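Local structure of foldase protein PrsA (Bacillus subtilis, 4WO7) at residues 40-45 against 237-242; 55-60 against 90-95; 96-101 against 232-237; 107-112 against 218-223. The protein catalyses peptidyl-prolyl cis-trans isomerisation and assists the post-translocational extracellular folding of several secreted proteins, although the isomerase activity is not essential in vivo. All blocks are in the same frame, centred on the assembly; numbering follows the deposited sequence.

Contact 1 of 4, residues 40-45 against 237-242; sequences LVQEKV and AVQKVM
Selenomethionine M242 is the bump that helix 231-244 pushes into a hollow on helix 21-49 formed by Q42 and V45. Its chain folds back at chi2 and chi3, and SE settles 3.8 Å from Q42 CG and 3.8 Å from V45 CB, between those two residues. From there CE reaches past SE to V45 CG2, at 3.7 Å. A second, flatter fit lies beside this one. V238 CG1 stands over one face of the Q42 carboxamide, almost straight above CD at 3.4 Å, with OE1 at 3.6 Å and NE2 at 3.7 Å. The amide can lie flat on a methyl because both its ends have polar partners: OE1 is hydrogen-bonded to Y90 OH and NE2 to Q235 OE1, which fixes its rotation in a buried place. V45 CG1 and V241 CG1, 4.2 Å apart, mark a looser edge. The axes of the two segments pass 10.6 Å apart at 74°, a separation that leaves room for the bent M242 side chain. Helix 81-101 covers one flank, with T94 against V238 and N101 against V241, while I247 and F258 of the C-terminal tail rest on V41, and V19 and T14 of the second subunit pack on V41 and V45.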
loop_
_atom_site.group_PDB
_atom_site.type_symbol
_atom_site.label_atom_id
_atom_site.label_comp_id
_atom_site.label_asym_id
_atom_site.label_seq_id
_atom_site.Cartn_x
_atom_site.Cartn_y
_atom_site.Cartn_z
ATOM N N LEU A 40 -14.982 -4.597 -15.567
ATOM C CA LEU A 40 -16.239 -4.958 -16.215
ATOM C C LEU A 40 -16.055 -5.375 -17.667
ATOM O O LEU A 40 -16.592 -6.382 -18.129
ATOM C CB LEU A 40 -17.220 -3.783 -16.160
ATOM C CG LEU A 40 -17.823 -3.438 -14.802
ATOM C CD1 LEU A 40 -18.598 -2.126 -14.886
ATOM C CD2 LEU A 40 -18.726 -4.568 -14.315
ATOM N N VAL A 41 -15.277 -4.578 -18.379
ATOM C CA VAL A 41 -15.014 -4.811 -19.785
ATOM C C VAL A 41 -14.153 -6.064 -19.975
ATOM O O VAL A 41 -14.431 -6.891 -20.845
ATOM C CB VAL A 41 -14.359 -3.565 -20.404
ATOM C CG1 VAL A 41 -13.748 -3.860 -21.755
ATOM C CG2 VAL A 41 -15.382 -2.440 -20.501
ATOM N N GLN A 42 -13.106 -6.198 -19.168
ATOM C CA GLN A 42 -12.237 -7.369 -19.261
ATOM C C GLN A 42 -12.949 -8.687 -18.932
ATOM O O GLN A 42 -12.735 -9.700 -19.599
ATOM C CB GLN A 42 -11.027 -7.213 -18.341
ATOM C CG GLN A 42 -9.996 -6.226 -18.849
ATOM C CD GLN A 42 -8.804 -6.085 -17.926
ATOM O OE1 GLN A 42 -8.694 -6.793 -16.920
ATOM N NE2 GLN A 42 -7.899 -5.169 -18.265
ATOM N N GLU A 43 -13.801 -8.682 -17.914
ATOM C CA GLU A 43 -14.504 -9.910 -17.560
ATOM C C GLU A 43 -15.560 -10.269 -18.596
ATOM O O GLU A 43 -15.910 -11.436 -18.738
ATOM C CB GLU A 43 -15.123 -9.811 -16.164
ATOM C CG GLU A 43 -16.374 -8.961 -16.038
ATOM C CD GLU A 43 -16.771 -8.749 -14.581
ATOM O OE1 GLU A 43 -15.986 -9.127 -13.684
ATOM O OE2 GLU A 43 -17.868 -8.205 -14.330
ATOM N N LYS A 44 -16.062 -9.277 -19.324
ATOM C CA LYS A 44 -16.982 -9.555 -20.425
ATOM C C LYS A 44 -16.259 -10.148 -21.617
ATOM O O LYS A 44 -16.673 -11.170 -22.166
ATOM C CB LYS A 44 -17.702 -8.295 -20.889
ATOM C CG LYS A 44 -18.950 -7.951 -20.130
ATOM C CD LYS A 44 -19.718 -6.884 -20.884
ATOM C CE LYS A 44 -21.067 -6.643 -20.257
ATOM N NZ LYS A 44 -20.927 -6.046 -18.906
ATOM N N VAL A 45 -15.177 -9.494 -22.019
ATOM C CA VAL A 45 -14.437 -9.918 -23.195
ATOM C C VAL A 45 -13.833 -11.288 -22.940
ATOM O O VAL A 45 -13.977 -12.193 -23.762
ATOM C CB VAL A 45 -13.359 -8.882 -23.588
ATOM C CG1 VAL A 45 -12.366 -9.449 -24.600
ATOM C CG2 VAL A 45 -14.032 -7.628 -24.139
ATOM N N ALA A 237 -0.584 -8.961 -20.443
ATOM C CA ALA A 237 -1.145 -9.992 -21.308
ATOM C C ALA A 237 -2.610 -9.736 -21.651
ATOM O O ALA A 237 -3.014 -9.863 -22.808
ATOM C CB ALA A 237 -1.009 -11.357 -20.656
ATOM N N VAL A 238 -3.399 -9.375 -20.643
ATOM C CA VAL A 238 -4.830 -9.145 -20.823
ATOM C C VAL A 238 -5.065 -7.985 -21.788
ATOM O O VAL A 238 -5.993 -8.017 -22.593
ATOM C CB VAL A 238 -5.524 -8.860 -19.472
ATOM C CG1 VAL A 238 -6.980 -8.425 -19.677
ATOM C CG2 VAL A 238 -5.491 -10.102 -18.601
ATOM N N GLN A 239 -4.211 -6.969 -21.710
ATOM C CA GLN A 239 -4.380 -5.770 -22.524
ATOM C C GLN A 239 -4.194 -6.064 -24.012
ATOM O O GLN A 239 -4.746 -5.365 -24.865
ATOM C CB GLN A 239 -3.401 -4.682 -22.072
ATOM C CG GLN A 239 -3.777 -3.278 -22.497
ATOM C CD GLN A 239 -5.142 -2.851 -21.998
ATOM O OE1 GLN A 239 -5.696 -3.452 -21.076
ATOM N NE2 GLN A 239 -5.692 -1.805 -22.605
ATOM N N LYS A 240 -3.407 -7.086 -24.328
ATOM C CA LYS A 240 -3.275 -7.520 -25.715
ATOM C C LYS A 240 -4.595 -8.043 -26.254
ATOM O O LYS A 240 -4.931 -7.841 -27.422
ATOM C CB LYS A 240 -2.226 -8.610 -25.852
ATOM C CG LYS A 240 -0.813 -8.148 -25.701
ATOM C CD LYS A 240 0.094 -9.305 -26.016
ATOM C CE LYS A 240 1.549 -8.944 -25.936
ATOM N NZ LYS A 240 2.337 -10.150 -26.276
ATOM N N VAL A 241 -5.335 -8.729 -25.393
ATOM C CA VAL A 241 -6.611 -9.297 -25.784
ATOM C C VAL A 241 -7.597 -8.159 -25.978
ATOM O O VAL A 241 -8.417 -8.189 -26.894
ATOM C CB VAL A 241 -7.157 -10.283 -24.728
ATOM C CG1 VAL A 241 -8.464 -10.892 -25.198
ATOM C CG2 VAL A 241 -6.152 -11.383 -24.445
HETATM N N MSE A 242 -7.493 -7.147 -25.121
HETATM C CA MSE A 242 -8.432 -6.036 -25.129
HETATM C C MSE A 242 -8.287 -5.160 -26.376
HETATM O O MSE A 242 -9.279 -4.635 -26.880
HETATM C CB MSE A 242 -8.257 -5.187 -23.866
HETATM C CG MSE A 242 -8.633 -5.898 -22.564
HETATM SE SE MSE A 242 -10.419 -6.695 -22.587
HETATM C CE MSE A 242 -11.360 -5.201 -23.398
#

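Contact 2 of 4, residues 55-60 against 90-95; sequences KEIDNK and YELLTQ
L92 faces helix 54-67 with CG anti to its own carbonyl carbon (chi1 -67°), and K60 on that helix bends at chi2 (-61°) before its chain runs on extended. The two side chains meet through the fork of L92. Its CD1 branch touches backbone, lying 3.5 Å from E56 O and 3.7 Å from I57 CA, with I57 CG1 farther off at 4.3 Å. The CD2 branch takes the other job and rests on the aliphatic part of K60, 3.6 Å from CG. One leucine thus spans a full turn of the opposing helix. The pair belongs to the helical region of PrsA, where helices 54-67 and 81-101 cross steeply, their segment axes 10.4 Å apart at 105°, and V52 packs against both I57 and L92. Beyond the leucine, K60 and E91 cross at about a right angle; NZ stays 4.1 Å from E91 OE1, a nearness of opposite charges that falls short of a salt bridge. E91 OE1 has a weak hydrogen bond with Y64 OH, and K60 NZ a long, weak pairing with E63. An alanine in place of K60 would probably leave L92 CD2 with only CB to lean on along that side, and E91 without its neighbouring positive charge. At the other end E56 turns its carboxylate to K96 of helix 81-101, a salt bridge that adds a charged link between the same two helices.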
loop_
_atom_site.group_PDB
_atom_site.type_symbol
_atom_site.label_atom_id
_atom_site.label_comp_id
_atom_site.label_asym_id
_atom_site.label_seq_id
_atom_site.Cartn_x
_atom_site.Cartn_y
_atom_site.Cartn_z
ATOM N N LYS A 55 -17.043 -25.613 -11.841
ATOM C CA LYS A 55 -16.089 -26.608 -11.358
ATOM C C LYS A 55 -14.773 -25.917 -11.057
ATOM O O LYS A 55 -14.173 -26.104 -9.999
ATOM C CB LYS A 55 -15.854 -27.707 -12.406
ATOM C CG LYS A 55 -14.793 -28.752 -12.020
ATOM C CD LYS A 55 -14.399 -29.632 -13.212
ATOM C CE LYS A 55 -13.386 -30.708 -12.820
ATOM N NZ LYS A 55 -13.037 -31.612 -13.956
ATOM N N GLU A 56 -14.339 -25.117 -12.022
ATOM C CA GLU A 56 -13.102 -24.358 -11.936
ATOM C C GLU A 56 -13.166 -23.274 -10.862
ATOM O O GLU A 56 -12.197 -23.044 -10.138
ATOM C CB GLU A 56 -12.796 -23.748 -13.300
ATOM C CG GLU A 56 -12.517 -24.797 -14.363
ATOM C CD GLU A 56 -12.372 -24.209 -15.751
ATOM O OE1 GLU A 56 -11.229 -23.933 -16.166
ATOM O OE2 GLU A 56 -13.406 -24.042 -16.432
ATOM N N ILE A 57 -14.309 -22.600 -10.777
ATOM C CA ILE A 57 -14.494 -21.517 -9.818
ATOM C C ILE A 57 -14.325 -21.981 -8.376
ATOM O O ILE A 57 -13.583 -21.372 -7.604
ATOM C CB ILE A 57 -15.892 -20.861 -9.980
ATOM C CG1 ILE A 57 -15.944 -20.063 -11.283
ATOM C CG2 ILE A 57 -16.224 -19.944 -8.797
ATOM C CD1 ILE A 57 -17.333 -19.583 -11.670
ATOM N N ASP A 58 -15.015 -23.056 -8.018
ATOM C CA ASP A 58 -14.989 -23.568 -6.653
ATOM C C ASP A 58 -13.578 -23.974 -6.211
ATOM O O ASP A 58 -13.197 -23.744 -5.069
ATOM C CB ASP A 58 -15.957 -24.747 -6.522
ATOM C CG ASP A 58 -17.412 -24.301 -6.466
ATOM O OD1 ASP A 58 -17.722 -23.216 -7.004
ATOM O OD2 ASP A 58 -18.247 -25.038 -5.899
ATOM N N ASN A 59 -12.809 -24.575 -7.114
ATOM C CA ASN A 59 -11.436 -24.986 -6.807
ATOM C C ASN A 59 -10.512 -23.856 -6.339
ATOM O O ASN A 59 -9.765 -24.024 -5.373
ATOM C CB ASN A 59 -10.823 -25.667 -8.035
ATOM C CG ASN A 59 -11.404 -27.048 -8.281
ATOM O OD1 ASN A 59 -12.353 -27.459 -7.611
ATOM N ND2 ASN A 59 -10.860 -27.758 -9.260
ATOM N N LYS A 60 -10.554 -22.712 -7.016
ATOM C CA LYS A 60 -9.690 -21.594 -6.643
ATOM C C LYS A 60 -10.309 -20.875 -5.438
ATOM O O LYS A 60 -9.611 -20.205 -4.680
ATOM C CB LYS A 60 -9.494 -20.635 -7.818
ATOM C CG LYS A 60 -8.021 -20.273 -8.105
ATOM C CD LYS A 60 -7.279 -19.573 -6.974
ATOM C CE LYS A 60 -5.797 -19.426 -7.331
ATOM N NZ LYS A 60 -5.030 -18.600 -6.360
ATOM N N TYR A 90 -13.170 -13.708 -12.288
ATOM C CA TYR A 90 -12.361 -12.699 -12.954
ATOM C C TYR A 90 -10.876 -13.038 -12.878
ATOM O O TYR A 90 -10.169 -12.926 -13.879
ATOM C CB TYR A 90 -12.628 -11.317 -12.357
ATOM C CG TYR A 90 -11.755 -10.222 -12.927
ATOM C CD1 TYR A 90 -11.713 -9.982 -14.294
ATOM C CD2 TYR A 90 -10.996 -9.407 -12.098
ATOM C CE1 TYR A 90 -10.921 -8.982 -14.819
ATOM C CE2 TYR A 90 -10.207 -8.393 -12.616
ATOM C CZ TYR A 90 -10.177 -8.187 -13.977
ATOM O OH TYR A 90 -9.395 -7.189 -14.508
ATOM N N GLU A 91 -10.397 -13.468 -11.712
ATOM C CA GLU A 91 -8.994 -13.857 -11.587
ATOM C C GLU A 91 -8.677 -15.046 -12.499
ATOM O O GLU A 91 -7.656 -15.054 -13.187
ATOM C CB GLU A 91 -8.628 -14.199 -10.138
ATOM C CG GLU A 91 -7.130 -14.445 -9.954
ATOM C CD GLU A 91 -6.741 -14.751 -8.517
ATOM O OE1 GLU A 91 -7.392 -15.615 -7.889
ATOM O OE2 GLU A 91 -5.773 -14.139 -8.021
ATOM N N LEU A 92 -9.550 -16.049 -12.503
ATOM C CA LEU A 92 -9.330 -17.238 -13.321
ATOM C C LEU A 92 -9.303 -16.867 -14.803
ATOM O O LEU A 92 -8.516 -17.420 -15.571
ATOM C CB LEU A 92 -10.404 -18.302 -13.063
ATOM C CG LEU A 92 -10.428 -18.968 -11.682
ATOM C CD1 LEU A 92 -11.640 -19.880 -11.527
ATOM C CD2 LEU A 92 -9.155 -19.762 -11.434
ATOM N N LEU A 93 -10.164 -15.935 -15.201
ATOM C CA LEU A 93 -10.169 -15.451 -16.583
ATOM C C LEU A 93 -8.867 -14.749 -16.956
ATOM O O LEU A 93 -8.275 -15.039 -17.996
ATOM C CB LEU A 93 -11.336 -14.496 -16.822
ATOM C CG LEU A 93 -12.717 -15.145 -16.918
ATOM C CD1 LEU A 93 -13.786 -14.070 -16.890
ATOM C CD2 LEU A 93 -12.842 -15.983 -18.186
ATOM N N THR A 94 -8.422 -13.826 -16.109
ATOM C CA THR A 94 -7.195 -13.080 -16.381
ATOM C C THR A 94 -5.999 -14.034 -16.372
ATOM O O THR A 94 -4.981 -13.791 -17.026
ATOM C CB THR A 94 -6.971 -11.948 -15.353
ATOM O OG1 THR A 94 -7.002 -12.493 -14.027
ATOM C CG2 THR A 94 -8.057 -10.880 -15.479
ATOM N N GLN A 95 -6.135 -15.125 -15.627
ATOM C CA GLN A 95 -5.097 -16.145 -15.568
ATOM C C GLN A 95 -5.036 -16.907 -16.889
ATOM O O GLN A 95 -3.958 -17.171 -17.427
ATOM C CB GLN A 95 -5.365 -17.108 -14.413
ATOM C CG GLN A 95 -4.937 -16.571 -13.069
ATOM C CD GLN A 95 -3.435 -16.575 -12.901
ATOM O OE1 GLN A 95 -2.788 -17.621 -12.987
ATOM N NE2 GLN A 95 -2.866 -15.395 -12.703
#

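Contact 3 of 4, residues 96-101 against 232-237; sequences KAAKDN and AAVQEA
The carboxamide of N101 turns one face to helix 231-244, with A237 O standing almost straight above its CG at 4.0 Å. The motif is a close crossing of two helices through small residues. V241 and K240, a turn farther along helix 231-244, approach from the same side of the amide plane. The amide N-H is used within its own helix: ND2 donates to A97 O over 2.7 Å, with an N-H...O angle of 156° and the oxygen lying 15° out of the amide plane. The same oxygen also takes a weak bond from N101 N, so two donors engage a single carbonyl at the C-terminal end of helix 81-101. The segment axes pass 8.4 Å apart at 76°, and the CA atoms of A98 and A237 are only 5.1 Å apart, an approach possible because both residues carry nothing beyond CB. The crossing joins the end of helix 81-101 to the C-terminal helix 231-244, residues far apart in sequence. Helix 216-228 adds L228 against A98, and Y50 lies against A97 and N101. N101 CB meets A237 CB at 3.9 Å. V234 serves A98 on the other flank, CG1 to CB at 4.3 Å. The methyl of A237 comes nearest to backbone: its CB lies 3.7 Å from A98 CA.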
loop_
_atom_site.group_PDB
_atom_site.type_symbol
_atom_site.label_atom_id
_atom_site.label_comp_id
_atom_site.label_asym_id
_atom_site.label_seq_id
_atom_site.Cartn_x
_atom_site.Cartn_y
_atom_site.Cartn_z
ATOM N N LYS A 96 -6.207 -17.256 -17.405
ATOM C CA LYS A 96 -6.301 -18.009 -18.646
ATOM C C LYS A 96 -5.814 -17.146 -19.801
ATOM O O LYS A 96 -5.144 -17.634 -20.712
ATOM C CB LYS A 96 -7.730 -18.505 -18.884
ATOM C CG LYS A 96 -8.079 -19.747 -18.073
ATOM C CD LYS A 96 -9.398 -20.360 -18.511
ATOM C CE LYS A 96 -9.522 -21.795 -18.030
ATOM N NZ LYS A 96 -10.793 -22.411 -18.490
ATOM N N ALA A 97 -6.160 -15.862 -19.756
ATOM C CA ALA A 97 -5.709 -14.909 -20.758
ATOM C C ALA A 97 -4.190 -14.814 -20.749
ATOM O O ALA A 97 -3.564 -14.792 -21.806
ATOM C CB ALA A 97 -6.317 -13.533 -20.507
ATOM N N ALA A 98 -3.604 -14.762 -19.556
ATOM C CA ALA A 98 -2.154 -14.665 -19.413
ATOM C C ALA A 98 -1.412 -15.910 -19.907
ATOM O O ALA A 98 -0.354 -15.811 -20.524
ATOM C CB ALA A 98 -1.802 -14.413 -17.961
ATOM N N LYS A 99 -1.966 -17.081 -19.626
ATOM C CA LYS A 99 -1.350 -18.326 -20.071
ATOM C C LYS A 99 -1.287 -18.393 -21.596
ATOM O O LYS A 99 -0.287 -18.835 -22.160
ATOM C CB LYS A 99 -2.095 -19.529 -19.497
ATOM C CG LYS A 99 -1.675 -19.871 -18.074
ATOM C CD LYS A 99 -2.645 -20.830 -17.406
ATOM C CE LYS A 99 -2.242 -21.093 -15.963
ATOM N NZ LYS A 99 -3.194 -22.007 -15.281
ATOM N N ASP A 100 -2.351 -17.963 -22.267
ATOM C CA ASP A 100 -2.376 -18.009 -23.729
ATOM C C ASP A 100 -1.478 -16.942 -24.364
ATOM O O ASP A 100 -0.997 -17.125 -25.484
ATOM C CB ASP A 100 -3.806 -17.864 -24.257
ATOM C CG ASP A 100 -4.596 -19.155 -24.151
ATOM O OD1 ASP A 100 -4.630 -19.747 -23.049
ATOM O OD2 ASP A 100 -5.174 -19.584 -25.176
ATOM N N ASN A 101 -1.256 -15.839 -23.655
ATOM C CA ASN A 101 -0.578 -14.679 -24.235
ATOM C C ASN A 101 0.852 -14.483 -23.725
ATOM O O ASN A 101 1.666 -13.843 -24.390
ATOM C CB ASN A 101 -1.397 -13.419 -23.957
ATOM C CG ASN A 101 -2.657 -13.350 -24.794
ATOM O OD1 ASN A 101 -2.690 -12.701 -25.838
ATOM N ND2 ASN A 101 -3.690 -14.058 -24.358
ATOM N N ALA A 232 1.360 -7.163 -13.008
ATOM C CA ALA A 232 1.721 -6.309 -14.133
ATOM C C ALA A 232 1.850 -7.159 -15.394
ATOM O O ALA A 232 1.450 -6.750 -16.485
ATOM C CB ALA A 232 3.016 -5.578 -13.861
ATOM N N ALA A 233 2.413 -8.351 -15.224
ATOM C CA ALA A 233 2.643 -9.263 -16.337
ATOM C C ALA A 233 1.311 -9.816 -16.853
ATOM O O ALA A 233 1.123 -10.032 -18.053
ATOM C CB ALA A 233 3.569 -10.408 -15.909
ATOM N N VAL A 234 0.388 -10.050 -15.928
ATOM C CA VAL A 234 -0.946 -10.521 -16.278
ATOM C C VAL A 234 -1.694 -9.454 -17.085
ATOM O O VAL A 234 -2.196 -9.731 -18.173
ATOM C CB VAL A 234 -1.765 -10.889 -15.017
ATOM C CG1 VAL A 234 -3.201 -11.268 -15.393
ATOM C CG2 VAL A 234 -1.113 -12.048 -14.276
ATOM N N GLN A 235 -1.754 -8.236 -16.553
ATOM C CA GLN A 235 -2.463 -7.143 -17.216
ATOM C C GLN A 235 -1.835 -6.784 -18.549
ATOM O O GLN A 235 -2.529 -6.398 -19.490
ATOM C CB GLN A 235 -2.501 -5.899 -16.325
ATOM C CG GLN A 235 -3.558 -5.945 -15.243
ATOM C CD GLN A 235 -4.950 -6.098 -15.823
ATOM O OE1 GLN A 235 -5.306 -5.410 -16.779
ATOM N NE2 GLN A 235 -5.732 -7.022 -15.271
ATOM N N GLU A 236 -0.518 -6.920 -18.626
ATOM C CA GLU A 236 0.187 -6.727 -19.881
ATOM C C GLU A 236 -0.356 -7.732 -20.894
ATOM O O GLU A 236 -0.570 -7.400 -22.061
ATOM C CB GLU A 236 1.699 -6.880 -19.680
ATOM C CG GLU A 236 2.537 -6.578 -20.919
ATOM C CD GLU A 236 4.024 -6.792 -20.694
ATOM O OE1 GLU A 236 4.448 -6.873 -19.520
ATOM O OE2 GLU A 236 4.774 -6.860 -21.692
ATOM N N ALA A 237 -0.584 -8.961 -20.443
ATOM C CA ALA A 237 -1.145 -9.992 -21.308
ATOM C C ALA A 237 -2.610 -9.736 -21.651
ATOM O O ALA A 237 -3.014 -9.863 -22.808
ATOM C CB ALA A 237 -1.009 -11.357 -20.656
#

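Contact 4 of 4, residues 107-112 against 218-223; sequences ADIKEY and ELKSEV
Y112 and V223 slide past each other in opposite directions, the tyrosine reaching out toward helix 216-228 with CG anti to its backbone N (chi1 -174°). V223 CG2 lies 3.7 Å from Y112 CB, near the root of the side chain. Farther out, L219 comes to the ring at its edge and in its plane, CD2 standing 3.6 Å from CE2. At the tip the ring and the E222 carboxylate are turned 77° apart, and Y112 OH gives a weak hydrogen bond to E222 OE1 at 2.9 Å. In the chain these helices precede and follow the strands of the parvulin-type sheet, helix 106-113 before strand 119-127 and helix 216-228 after strand 200-207. E222 OE1 also has weak partners on that sheet, W167 NE1 and R121 NH1. A phenylalanine in place of Y112 would probably cost E222 OE1 the hydroxyl it accepts from, leaving it to lean more on those weak partners. On the other flank I109 crosses both L219 and K220 obliquely: its CG2 meets L219 CB at 3.9 Å, and its CD1 meets K220 CG at 3.8 Å. The segment axes stand 9.2 Å apart at 99°. D108 packs on V223 while its carboxylate forms a salt bridge with K227.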
loop_
_atom_site.group_PDB
_atom_site.type_symbol
_atom_site.label_atom_id
_atom_site.label_comp_id
_atom_site.label_asym_id
_atom_site.label_seq_id
_atom_site.Cartn_x
_atom_site.Cartn_y
_atom_site.Cartn_z
ATOM N N ALA A 107 15.858 -17.694 -23.038
ATOM C CA ALA A 107 16.678 -16.735 -22.323
ATOM C C ALA A 107 16.148 -16.619 -20.907
ATOM O O ALA A 107 16.917 -16.585 -19.954
ATOM C CB ALA A 107 16.666 -15.378 -23.012
ATOM N N ASP A 108 14.826 -16.587 -20.772
ATOM C CA ASP A 108 14.200 -16.532 -19.458
ATOM C C ASP A 108 14.499 -17.799 -18.645
ATOM O O ASP A 108 14.631 -17.734 -17.422
ATOM C CB ASP A 108 12.689 -16.332 -19.588
ATOM C CG ASP A 108 12.328 -15.014 -20.257
ATOM O OD1 ASP A 108 13.150 -14.074 -20.202
ATOM O OD2 ASP A 108 11.229 -14.920 -20.844
ATOM N N ILE A 109 14.595 -18.948 -19.315
ATOM C CA ILE A 109 14.811 -20.209 -18.605
ATOM C C ILE A 109 16.258 -20.359 -18.166
ATOM O O ILE A 109 16.530 -20.751 -17.030
ATOM C CB ILE A 109 14.475 -21.446 -19.469
ATOM C CG1 ILE A 109 13.066 -21.365 -20.048
ATOM C CG2 ILE A 109 14.635 -22.728 -18.648
ATOM C CD1 ILE A 109 12.825 -22.365 -21.161
ATOM N N LYS A 110 17.185 -20.044 -19.064
ATOM C CA LYS A 110 18.601 -20.154 -18.744
ATOM C C LYS A 110 18.928 -19.084 -17.718
ATOM O O LYS A 110 19.780 -19.275 -16.854
ATOM C CB LYS A 110 19.476 -20.006 -19.991
ATOM C CG LYS A 110 20.877 -20.601 -19.820
ATOM C CD LYS A 110 21.653 -20.634 -21.130
ATOM C CE LYS A 110 22.578 -19.434 -21.272
ATOM N NZ LYS A 110 23.843 -19.590 -20.493
ATOM N N GLU A 111 18.220 -17.964 -17.821
ATOM C CA GLU A 111 18.335 -16.869 -16.866
ATOM C C GLU A 111 17.846 -17.265 -15.485
ATOM O O GLU A 111 18.321 -16.742 -14.482
ATOM C CB GLU A 111 17.525 -15.668 -17.336
ATOM C CG GLU A 111 17.492 -14.521 -16.352
ATOM C CD GLU A 111 16.715 -13.334 -16.879
ATOM O OE1 GLU A 111 16.614 -12.323 -16.154
ATOM O OE2 GLU A 111 16.203 -13.413 -18.017
ATOM N N TYR A 112 16.832 -18.121 -15.440
ATOM C CA TYR A 112 16.321 -18.619 -14.169
ATOM C C TYR A 112 17.260 -19.690 -13.612
ATOM O O TYR A 112 17.489 -19.763 -12.402
ATOM C CB TYR A 112 14.906 -19.173 -14.323
ATOM C CG TYR A 112 14.273 -19.574 -13.007
ATOM C CD1 TYR A 112 13.674 -18.627 -12.184
ATOM C CD2 TYR A 112 14.290 -20.892 -12.576
ATOM C CE1 TYR A 112 13.102 -18.986 -10.976
ATOM C CE2 TYR A 112 13.722 -21.258 -11.366
ATOM C CZ TYR A 112 13.129 -20.303 -10.572
ATOM O OH TYR A 112 12.563 -20.673 -9.371
ATOM N N GLU A 218 11.106 -28.293 -16.330
ATOM C CA GLU A 218 10.540 -27.942 -15.030
ATOM C C GLU A 218 10.768 -26.472 -14.719
ATOM O O GLU A 218 9.919 -25.834 -14.100
ATOM C CB GLU A 218 11.116 -28.814 -13.900
ATOM C CG GLU A 218 10.580 -30.237 -13.852
ATOM C CD GLU A 218 9.070 -30.256 -13.677
ATOM O OE1 GLU A 218 8.552 -29.426 -12.897
ATOM O OE2 GLU A 218 8.401 -31.089 -14.324
ATOM N N LEU A 219 11.900 -25.927 -15.149
ATOM C CA LEU A 219 12.180 -24.525 -14.876
ATOM C C LEU A 219 11.288 -23.626 -15.722
ATOM O O LEU A 219 10.901 -22.545 -15.281
ATOM C CB LEU A 219 13.653 -24.201 -15.125
ATOM C CG LEU A 219 14.614 -24.876 -14.143
ATOM C CD1 LEU A 219 16.053 -24.468 -14.426
ATOM C CD2 LEU A 219 14.234 -24.614 -12.681
ATOM N N LYS A 220 10.965 -24.066 -16.934
ATOM C CA LYS A 220 10.060 -23.307 -17.785
ATOM C C LYS A 220 8.713 -23.171 -17.072
ATOM O O LYS A 220 8.095 -22.106 -17.076
ATOM C CB LYS A 220 9.886 -23.971 -19.149
ATOM C CG LYS A 220 9.268 -23.043 -20.177
ATOM C CD LYS A 220 9.144 -23.683 -21.548
ATOM C CE LYS A 220 8.781 -22.655 -22.613
ATOM N NZ LYS A 220 8.744 -23.269 -23.970
ATOM N N SER A 221 8.271 -24.262 -16.455
ATOM C CA SER A 221 6.991 -24.282 -15.764
ATOM C C SER A 221 7.059 -23.358 -14.556
ATOM O O SER A 221 6.081 -22.686 -14.226
ATOM C CB SER A 221 6.622 -25.706 -15.340
ATOM O OG SER A 221 6.278 -26.498 -16.464
ATOM N N GLU A 222 8.217 -23.322 -13.904
ATOM C CA GLU A 222 8.423 -22.426 -12.772
ATOM C C GLU A 222 8.458 -20.958 -13.188
ATOM O O GLU A 222 7.892 -20.108 -12.500
ATOM C CB GLU A 222 9.718 -22.763 -12.037
ATOM C CG GLU A 222 9.658 -24.012 -11.181
ATOM C CD GLU A 222 10.888 -24.152 -10.301
ATOM O OE1 GLU A 222 11.201 -23.192 -9.566
ATOM O OE2 GLU A 222 11.543 -25.216 -10.345
ATOM N N VAL A 223 9.119 -20.658 -14.308
ATOM C CA VAL A 223 9.186 -19.280 -14.790
ATOM C C VAL A 223 7.789 -18.768 -15.061
ATOM O O VAL A 223 7.450 -17.650 -14.681
ATOM C CB VAL A 223 10.028 -19.136 -16.089
ATOM C CG1 VAL A 223 9.803 -17.756 -16.743
ATOM C CG2 VAL A 223 11.513 -19.372 -15.825
#

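In the fold
From the N terminus, helix 21-49 opens contact 1 at 40-45, and that loop does not close until 237-242. Contact 2 opens and closes inside it, folding helices 54-67 and 81-101 together. Helix 81-101 then opens contact 3, and helix 106-113 opens contact 4. The chain goes through the isomerase sheet before 218-223 closes contact 4; 232-237 closes contact 3, and contact 1 follows directly, sharing A237. Contact 4 thus nests in contact 3, and both in contact 1; none cross. Contacts 1, 2 and 3 touch one another, tying helix 21-49 and the last helix, 231-244, into one helical region, while contact 4, centred 17 Å from contact 3, joins the helices that precede and follow the isomerase sheet.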